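Local coordinates for ankyrin repeat domain protein (Legionella pneumophila subsp. pneumophila, PDB 6MCA) that interacts with the host LARP7 component of the 7SK snRNP complex as a Legionella effector with ankyrin repeats and a cysteine protease-like region, at residues G121-V126 with D148-F153; L125-L130 with G185-F190; I154-I159 with I179-E184. All coordinates share one frame; numbering follows the deposited sequence.

Contact 1 (G121-V126 with D148-F153)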
# COMPACT_ATOMS: atom_id res chain seq x y z
N GLY A 121 -9.87 -4.55 5.59
CA GLY A 121 -10.86 -4.31 4.55
C GLY A 121 -10.36 -4.52 3.14
O GLY A 121 -11.00 -4.03 2.20
N LEU A 122 -9.25 -5.23 2.96
CA LEU A 122 -8.66 -5.45 1.65
C LEU A 122 -9.25 -6.73 1.05
O LEU A 122 -9.02 -7.82 1.57
CB LEU A 122 -7.14 -5.54 1.76
CG LEU A 122 -6.31 -5.47 0.48
CD1 LEU A 122 -5.02 -4.71 0.73
CD2 LEU A 122 -6.01 -6.86 -0.05
N CYS A 123 -10.02 -6.58 -0.03
CA CYS A 123 -10.71 -7.71 -0.62
C CYS A 123 -9.79 -8.47 -1.58
O CYS A 123 -8.65 -8.09 -1.83
CB CYS A 123 -11.98 -7.25 -1.32
SG CYS A 123 -11.73 -6.38 -2.89
N VAL A 124 -10.32 -9.57 -2.13
CA VAL A 124 -9.52 -10.48 -2.94
C VAL A 124 -9.02 -9.81 -4.21
O VAL A 124 -7.94 -10.13 -4.71
CB VAL A 124 -10.34 -11.75 -3.25
CG1 VAL A 124 -9.57 -12.71 -4.15
CG2 VAL A 124 -10.75 -12.45 -1.95
N LEU A 125 -9.79 -8.87 -4.76
CA LEU A 125 -9.48 -8.27 -6.05
C LEU A 125 -8.42 -7.17 -5.98
O LEU A 125 -7.91 -6.77 -7.04
CB LEU A 125 -10.75 -7.68 -6.68
CG LEU A 125 -11.60 -8.57 -7.58
CD1 LEU A 125 -12.89 -7.85 -7.94
CD2 LEU A 125 -10.84 -8.97 -8.83
N VAL A 126 -8.07 -6.69 -4.79
CA VAL A 126 -7.28 -5.46 -4.68
C VAL A 126 -5.93 -5.61 -5.35
O VAL A 126 -5.53 -4.79 -6.19
CB VAL A 126 -7.14 -5.05 -3.20
CG1 VAL A 126 -6.04 -4.01 -3.04
CG2 VAL A 126 -8.46 -4.53 -2.66
N ASP A 148 -16.12 -2.89 -7.66
CA ASP A 148 -16.27 -1.59 -7.01
C ASP A 148 -15.69 -1.60 -5.60
O ASP A 148 -15.15 -0.58 -5.16
CB ASP A 148 -17.74 -1.18 -6.98
CG ASP A 148 -18.23 -0.67 -8.32
OD1 ASP A 148 -17.40 -0.14 -9.09
OD2 ASP A 148 -19.44 -0.80 -8.61
N PHE A 149 -15.78 -2.72 -4.89
CA PHE A 149 -15.19 -2.81 -3.56
C PHE A 149 -13.69 -2.56 -3.61
O PHE A 149 -13.15 -1.74 -2.86
CB PHE A 149 -15.50 -4.19 -2.96
CG PHE A 149 -15.16 -4.32 -1.50
CD1 PHE A 149 -14.97 -3.20 -0.71
CD2 PHE A 149 -15.03 -5.57 -0.92
CE1 PHE A 149 -14.65 -3.33 0.63
CE2 PHE A 149 -14.72 -5.70 0.41
CZ PHE A 149 -14.53 -4.58 1.19
N ALA A 150 -12.99 -3.27 -4.50
CA ALA A 150 -11.54 -3.09 -4.62
C ALA A 150 -11.20 -1.68 -5.05
O ALA A 150 -10.28 -1.05 -4.50
CB ALA A 150 -10.98 -4.11 -5.61
N LEU A 151 -11.92 -1.15 -6.05
CA LEU A 151 -11.63 0.20 -6.53
C LEU A 151 -11.82 1.23 -5.42
O LEU A 151 -10.99 2.13 -5.25
CB LEU A 151 -12.50 0.54 -7.73
CG LEU A 151 -12.25 -0.26 -9.01
CD1 LEU A 151 -13.07 0.30 -10.16
CD2 LEU A 151 -10.77 -0.27 -9.36
N ASP A 152 -12.90 1.11 -4.65
CA ASP A 152 -13.17 2.07 -3.59
C ASP A 152 -12.14 1.96 -2.47
O ASP A 152 -11.71 2.98 -1.93
CB ASP A 152 -14.58 1.87 -3.04
CG ASP A 152 -15.65 2.18 -4.06
OD1 ASP A 152 -15.37 2.94 -5.01
OD2 ASP A 152 -16.78 1.66 -3.92
N PHE A 153 -11.74 0.74 -2.11
CA PHE A 153 -10.69 0.59 -1.10
C PHE A 153 -9.40 1.25 -1.56
O PHE A 153 -8.78 2.02 -0.80
CB PHE A 153 -10.46 -0.90 -0.80
CG PHE A 153 -9.33 -1.15 0.16
CD1 PHE A 153 -9.55 -1.15 1.53
CD2 PHE A 153 -8.04 -1.37 -0.30
CE1 PHE A 153 -8.51 -1.38 2.41
CE2 PHE A 153 -7.00 -1.60 0.58
CZ PHE A 153 -7.23 -1.60 1.94
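A backbone carbon caps the Phe153 ring: Leu122 CA stands almost squarely over one face, 4.1 Å from the centroid and 11° off the ring normal, a CH-pi contact. The setting is the ankyrin-repeat part of the protein, where the loop leading into helix 126-131 packs on helix 147-162. Gly121 begins the approach with a positive phi of 90°, a conformation that suits a residue without a side chain, and its carbonyl O comes obliquely to the same ring, 3.3 Å from Phe153 CD1, while also nearing Phe149 CZ. Leu122 then follows with its side chain leading away, yet its CD1 still reaches back to Phe153 CE2 at 3.7 Å, adding side-chain packing to the backbone contact, and the two side chains cross at a slant.

One helical turn earlier, Phe149 receives Cys123. The CB of Cys123 rests 3.5 Å from Phe149 CD2, and its SG stands obliquely to the ring, 4.6 Å from the centroid, in a sulfur-aromatic contact. With chi1 near +74°, SG is tucked between the backbone N and the carbonyl carbon, where it can also accept a weak capping bond from Leu125 N within the type I turn of residues 123-126.

Next to Phe149 on the helix, Ala150 is small enough to let the turn approach. Its single methyl meets three neighbours: Val126 CG2 at 3.9 Å, Leu125 CB at 3.7 Å, and Cys123 SG, which lies 3.6 Å from Ala150 CB.

Contact 2 (L125-L130 with G185-F190)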
# COMPACT_ATOMS: atom_id res chain seq x y z
N LEU A 125 -9.79 -8.87 -4.76
CA LEU A 125 -9.48 -8.27 -6.05
C LEU A 125 -8.42 -7.17 -5.98
O LEU A 125 -7.91 -6.77 -7.04
CB LEU A 125 -10.75 -7.68 -6.68
CG LEU A 125 -11.60 -8.57 -7.58
CD1 LEU A 125 -12.89 -7.85 -7.94
CD2 LEU A 125 -10.84 -8.97 -8.83
N VAL A 126 -8.07 -6.69 -4.79
CA VAL A 126 -7.28 -5.46 -4.68
C VAL A 126 -5.93 -5.61 -5.35
O VAL A 126 -5.53 -4.79 -6.19
CB VAL A 126 -7.14 -5.05 -3.20
CG1 VAL A 126 -6.04 -4.01 -3.04
CG2 VAL A 126 -8.46 -4.53 -2.66
N TYR A 127 -5.19 -6.67 -5.00
CA TYR A 127 -3.84 -6.83 -5.51
C TYR A 127 -3.82 -7.17 -7.00
O TYR A 127 -2.99 -6.62 -7.73
CB TYR A 127 -3.07 -7.88 -4.70
CG TYR A 127 -2.55 -7.33 -3.39
CD1 TYR A 127 -1.58 -6.33 -3.38
CD2 TYR A 127 -3.02 -7.80 -2.17
CE1 TYR A 127 -1.10 -5.82 -2.19
CE2 TYR A 127 -2.54 -7.30 -0.98
CZ TYR A 127 -1.58 -6.31 -0.99
OH TYR A 127 -1.10 -5.80 0.20
N PRO A 128 -4.68 -8.07 -7.50
CA PRO A 128 -4.74 -8.26 -8.96
C PRO A 128 -5.13 -7.01 -9.71
O PRO A 128 -4.65 -6.79 -10.83
CB PRO A 128 -5.77 -9.38 -9.14
CG PRO A 128 -6.47 -9.50 -7.83
CD PRO A 128 -5.48 -9.09 -6.80
N VAL A 129 -6.00 -6.17 -9.14
CA VAL A 129 -6.33 -4.90 -9.78
C VAL A 129 -5.11 -3.99 -9.83
O VAL A 129 -4.81 -3.38 -10.87
CB VAL A 129 -7.50 -4.22 -9.04
CG1 VAL A 129 -7.60 -2.75 -9.44
CG2 VAL A 129 -8.80 -4.93 -9.34
N LEU A 130 -4.37 -3.90 -8.72
CA LEU A 130 -3.20 -3.03 -8.68
C LEU A 130 -2.08 -3.53 -9.57
O LEU A 130 -1.27 -2.73 -10.06
CB LEU A 130 -2.71 -2.89 -7.24
CG LEU A 130 -3.61 -2.06 -6.33
CD1 LEU A 130 -3.21 -2.24 -4.87
CD2 LEU A 130 -3.58 -0.59 -6.73
N GLY A 185 -3.69 3.89 8.59
CA GLY A 185 -3.06 2.58 8.61
C GLY A 185 -2.16 2.38 7.41
O GLY A 185 -2.56 2.62 6.27
N PHE A 186 -0.93 1.95 7.66
CA PHE A 186 0.06 1.74 6.62
C PHE A 186 0.16 0.25 6.29
O PHE A 186 0.29 -0.58 7.20
CB PHE A 186 1.43 2.28 7.03
CG PHE A 186 2.51 2.04 6.01
CD1 PHE A 186 2.63 2.87 4.90
CD2 PHE A 186 3.40 0.99 6.15
CE1 PHE A 186 3.62 2.65 3.96
CE2 PHE A 186 4.39 0.77 5.22
CZ PHE A 186 4.50 1.60 4.12
N ILE A 187 0.11 -0.08 5.00
CA ILE A 187 0.27 -1.44 4.51
C ILE A 187 1.39 -1.43 3.48
O ILE A 187 1.28 -0.73 2.46
CB ILE A 187 -1.03 -2.00 3.91
CG1 ILE A 187 -2.19 -1.79 4.89
CG2 ILE A 187 -0.87 -3.47 3.57
CD1 ILE A 187 -3.55 -2.01 4.27
N LEU A 188 2.45 -2.20 3.73
CA LEU A 188 3.67 -2.06 2.94
C LEU A 188 3.50 -2.58 1.52
O LEU A 188 3.80 -1.88 0.55
CB LEU A 188 4.82 -2.78 3.65
CG LEU A 188 6.20 -2.65 2.99
CD1 LEU A 188 6.60 -1.19 2.85
CD2 LEU A 188 7.24 -3.43 3.78
N GLU A 189 3.03 -3.83 1.38
CA GLU A 189 2.87 -4.41 0.04
C GLU A 189 1.85 -3.63 -0.77
O GLU A 189 2.05 -3.37 -1.97
CB GLU A 189 2.46 -5.88 0.16
CG GLU A 189 3.35 -6.69 1.09
CD GLU A 189 3.10 -8.18 0.98
OE1 GLU A 189 3.39 -8.76 -0.09
OE2 GLU A 189 2.62 -8.78 1.97
N PHE A 190 0.74 -3.25 -0.14
CA PHE A 190 -0.24 -2.38 -0.79
C PHE A 190 0.41 -1.08 -1.25
O PHE A 190 0.14 -0.61 -2.36
CB PHE A 190 -1.40 -2.10 0.16
CG PHE A 190 -2.35 -1.05 -0.33
CD1 PHE A 190 -3.37 -1.37 -1.22
CD2 PHE A 190 -2.24 0.27 0.09
CE1 PHE A 190 -4.25 -0.41 -1.68
CE2 PHE A 190 -3.11 1.24 -0.36
CZ PHE A 190 -4.12 0.90 -1.25
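Tyr127 reaches out from helix 126-131, a helix in the ankyrin-repeat region, to meet Phe190 on the first turn of helix 188-202, which has Ile187 at its N-cap. From CB the ring is sent along by a chi1 of -80°, which sets CG anti to the carbonyl carbon, so that an aromatic group starting beside the contact ends within it. CE2 packs on Leu122 CD2 at 3.6 Å. On the opposite side of the ring, CE1 comes to 3.8 Å from both the N and the CA of Phe190, and Phe190 N and Glu189 C lie at the ring edge, near its plane. CZ continues this approach, 4.4 Å from Phe190 CB. At the tip, OH touches Glu189 CB at 3.6 Å and Ile187 CG2, and is 3.2 Å from Phe190 N at an angle too poor for a hydrogen bond. The flat ring of a tyrosine can set its edge against the helix backbone while its hydroxyl still takes a polar partner, in the crystal O41 of a tartaric acid probably from the crystallisation liquor.

Glu189 directs its carboxylate to His236. Beside Tyr127, the Phe190 ring takes two aliphatic groups from helix 126-131. Val126 CG1 touches the ring edge, and Leu130 CD1 comes in obliquely, 3.8 Å from both Phe190 CD1 and Phe190 CE1.

Contact 3 (I154-I159 with I179-E184)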
# COMPACT_ATOMS: atom_id res chain seq x y z
N ILE A 154 -8.98 0.97 -2.79
CA ILE A 154 -7.73 1.53 -3.31
C ILE A 154 -7.81 3.05 -3.31
O ILE A 154 -6.88 3.74 -2.86
CB ILE A 154 -7.43 0.98 -4.71
CG1 ILE A 154 -7.17 -0.52 -4.65
CG2 ILE A 154 -6.25 1.72 -5.33
CD1 ILE A 154 -7.18 -1.20 -6.01
N ASN A 155 -8.92 3.61 -3.81
CA ASN A 155 -9.04 5.06 -3.91
C ASN A 155 -9.08 5.71 -2.53
O ASN A 155 -8.44 6.75 -2.32
CB ASN A 155 -10.29 5.42 -4.71
CG ASN A 155 -10.60 6.90 -4.68
OD1 ASN A 155 -10.02 7.68 -5.44
ND2 ASN A 155 -11.51 7.30 -3.80
N ALA A 156 -9.80 5.12 -1.58
CA ALA A 156 -9.88 5.70 -0.24
C ALA A 156 -8.53 5.67 0.45
O ALA A 156 -8.13 6.66 1.08
CB ALA A 156 -10.93 4.96 0.59
N LYS A 157 -7.80 4.56 0.34
CA LYS A 157 -6.47 4.50 0.94
C LYS A 157 -5.53 5.50 0.30
O LYS A 157 -4.79 6.21 1.00
CB LYS A 157 -5.90 3.08 0.81
CG LYS A 157 -6.59 2.05 1.70
CD LYS A 157 -6.37 2.34 3.17
CE LYS A 157 -4.89 2.27 3.53
NZ LYS A 157 -4.64 2.77 4.91
N LEU A 158 -5.55 5.60 -1.04
CA LEU A 158 -4.67 6.53 -1.73
C LEU A 158 -4.99 7.97 -1.36
O LEU A 158 -4.08 8.79 -1.20
CB LEU A 158 -4.78 6.32 -3.24
CG LEU A 158 -3.84 7.16 -4.12
CD1 LEU A 158 -2.39 6.88 -3.77
CD2 LEU A 158 -4.10 6.89 -5.59
N ILE A 159 -6.27 8.29 -1.20
CA ILE A 159 -6.64 9.65 -0.82
C ILE A 159 -6.23 9.94 0.61
O ILE A 159 -5.69 11.02 0.91
CB ILE A 159 -8.15 9.87 -1.03
CG1 ILE A 159 -8.43 10.24 -2.49
CG2 ILE A 159 -8.68 10.94 -0.09
CD1 ILE A 159 -9.88 10.48 -2.79
N ILE A 179 -18.11 -0.76 5.91
CA ILE A 179 -16.99 -1.22 6.72
C ILE A 179 -16.05 -0.05 6.94
O ILE A 179 -15.93 0.86 6.10
CB ILE A 179 -16.25 -2.41 6.08
CG1 ILE A 179 -15.53 -1.98 4.80
CG2 ILE A 179 -17.20 -3.56 5.81
CD1 ILE A 179 -14.55 -3.00 4.28
N GLU A 180 -15.36 -0.08 8.07
CA GLU A 180 -14.44 0.99 8.43
C GLU A 180 -13.10 0.82 7.72
O GLU A 180 -12.63 -0.30 7.49
CB GLU A 180 -14.23 1.04 9.94
CG GLU A 180 -15.26 1.88 10.68
CD GLU A 180 -14.66 2.64 11.85
OE1 GLU A 180 -13.48 2.40 12.18
OE2 GLU A 180 -15.38 3.48 12.44
N LEU A 181 -12.49 1.95 7.39
CA LEU A 181 -11.19 2.00 6.73
C LEU A 181 -10.37 3.07 7.43
O LEU A 181 -10.84 4.20 7.61
CB LEU A 181 -11.33 2.31 5.24
CG LEU A 181 -10.07 2.53 4.39
CD1 LEU A 181 -10.27 1.94 3.01
CD2 LEU A 181 -9.72 4.01 4.29
N ASP A 182 -9.15 2.71 7.82
CA ASP A 182 -8.27 3.60 8.57
C ASP A 182 -7.42 4.40 7.59
O ASP A 182 -6.59 3.84 6.87
CB ASP A 182 -7.40 2.79 9.53
CG ASP A 182 -6.55 3.66 10.44
OD1 ASP A 182 -6.80 4.89 10.49
OD2 ASP A 182 -5.64 3.12 11.10
N TYR A 183 -7.64 5.72 7.56
CA TYR A 183 -6.85 6.59 6.71
C TYR A 183 -5.36 6.51 7.04
O TYR A 183 -4.52 6.66 6.16
CB TYR A 183 -7.32 8.04 6.85
CG TYR A 183 -8.52 8.41 6.01
CD1 TYR A 183 -8.72 7.87 4.75
CD2 TYR A 183 -9.46 9.32 6.48
CE1 TYR A 183 -9.81 8.22 3.98
CE2 TYR A 183 -10.56 9.67 5.72
CZ TYR A 183 -10.73 9.12 4.47
OH TYR A 183 -11.83 9.47 3.72
N GLU A 184 -5.03 6.27 8.31
CA GLU A 184 -3.66 6.34 8.79
C GLU A 184 -2.96 4.98 8.83
O GLU A 184 -1.75 4.94 9.07
CB GLU A 184 -3.62 6.97 10.18
CG GLU A 184 -4.51 8.20 10.32
CD GLU A 184 -4.61 8.70 11.75
OE1 GLU A 184 -3.58 9.13 12.30
OE2 GLU A 184 -5.72 8.67 12.31
O HOH W 1 -5.06 5.60 3.72
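Lys157 carries its aliphatic chain obliquely across Leu181 and then spends its ammonium group on backbone oxygens beyond it. The chain is bent at chi2 and chi3, both near -60°, and this fold brings CG to 3.9 Å from Leu181 CD1 and lets CD lie against both CG and CD2 of Leu181. NZ then donates to Asp182 O at 3.0 Å, nearly in line with the carbonyl bond (173°). Gly185 O is probably a further acceptor, and a water 3.1 Å from Lys157 NZ accepts another bond. That water donates to Lys157 O and to Tyr183 O, the latter at 2.7 Å, linking helix and loop. A long, cationic side chain is well suited to gathering these carbonyls where the chain leaves the strand.

Helix 147-162 here packs on strand 178-182, the second strand of an antiparallel beta hairpin with 168-172, the segment axes 9.3 Å apart and inclined by 33°. Leu181 is the residue that the strand points at the helix. Its branched end also meets Ala156, whose CB is 3.9 Å from Leu181 CD1; the small alanine gives the leucine branches a place against the helix.

Tyr183 starts away from the helix, but its long flat ring can return to it and pack on Leu165 and Ile413. Ala156 O sits near the ring plane, 3.7 Å from Tyr183 CE1. Just before it, Asp182 OD1 accepts from Glu184 N at 3.1 Å, closing an Asx turn.

In the fold
The three contacts lie close together, their centres 9 to 11 Å apart, where the ankyrin-repeat region joins the hairpin and helix 188-202. Contacts 1 and 3 use successive parts of helix 147-162, and contacts 1 and 2 share Leu125 and Val126. Phe153 is central: its CE2 lies 3.8 Å from Phe190 CE1 of contact 2, and its CD1 lies 3.5 Å from Leu181 CD1 of contact 3. Between contacts 2 and 3, Phe190 CZ rests 3.5 Å from Lys157 CB. The bound tartaric acid, probably from the crystallisation liquor, lies about 4 Å from the side chain of Leu122 (contact 1) and about 3 Å from that of Tyr127 (contact 2), perhaps marking a pocket.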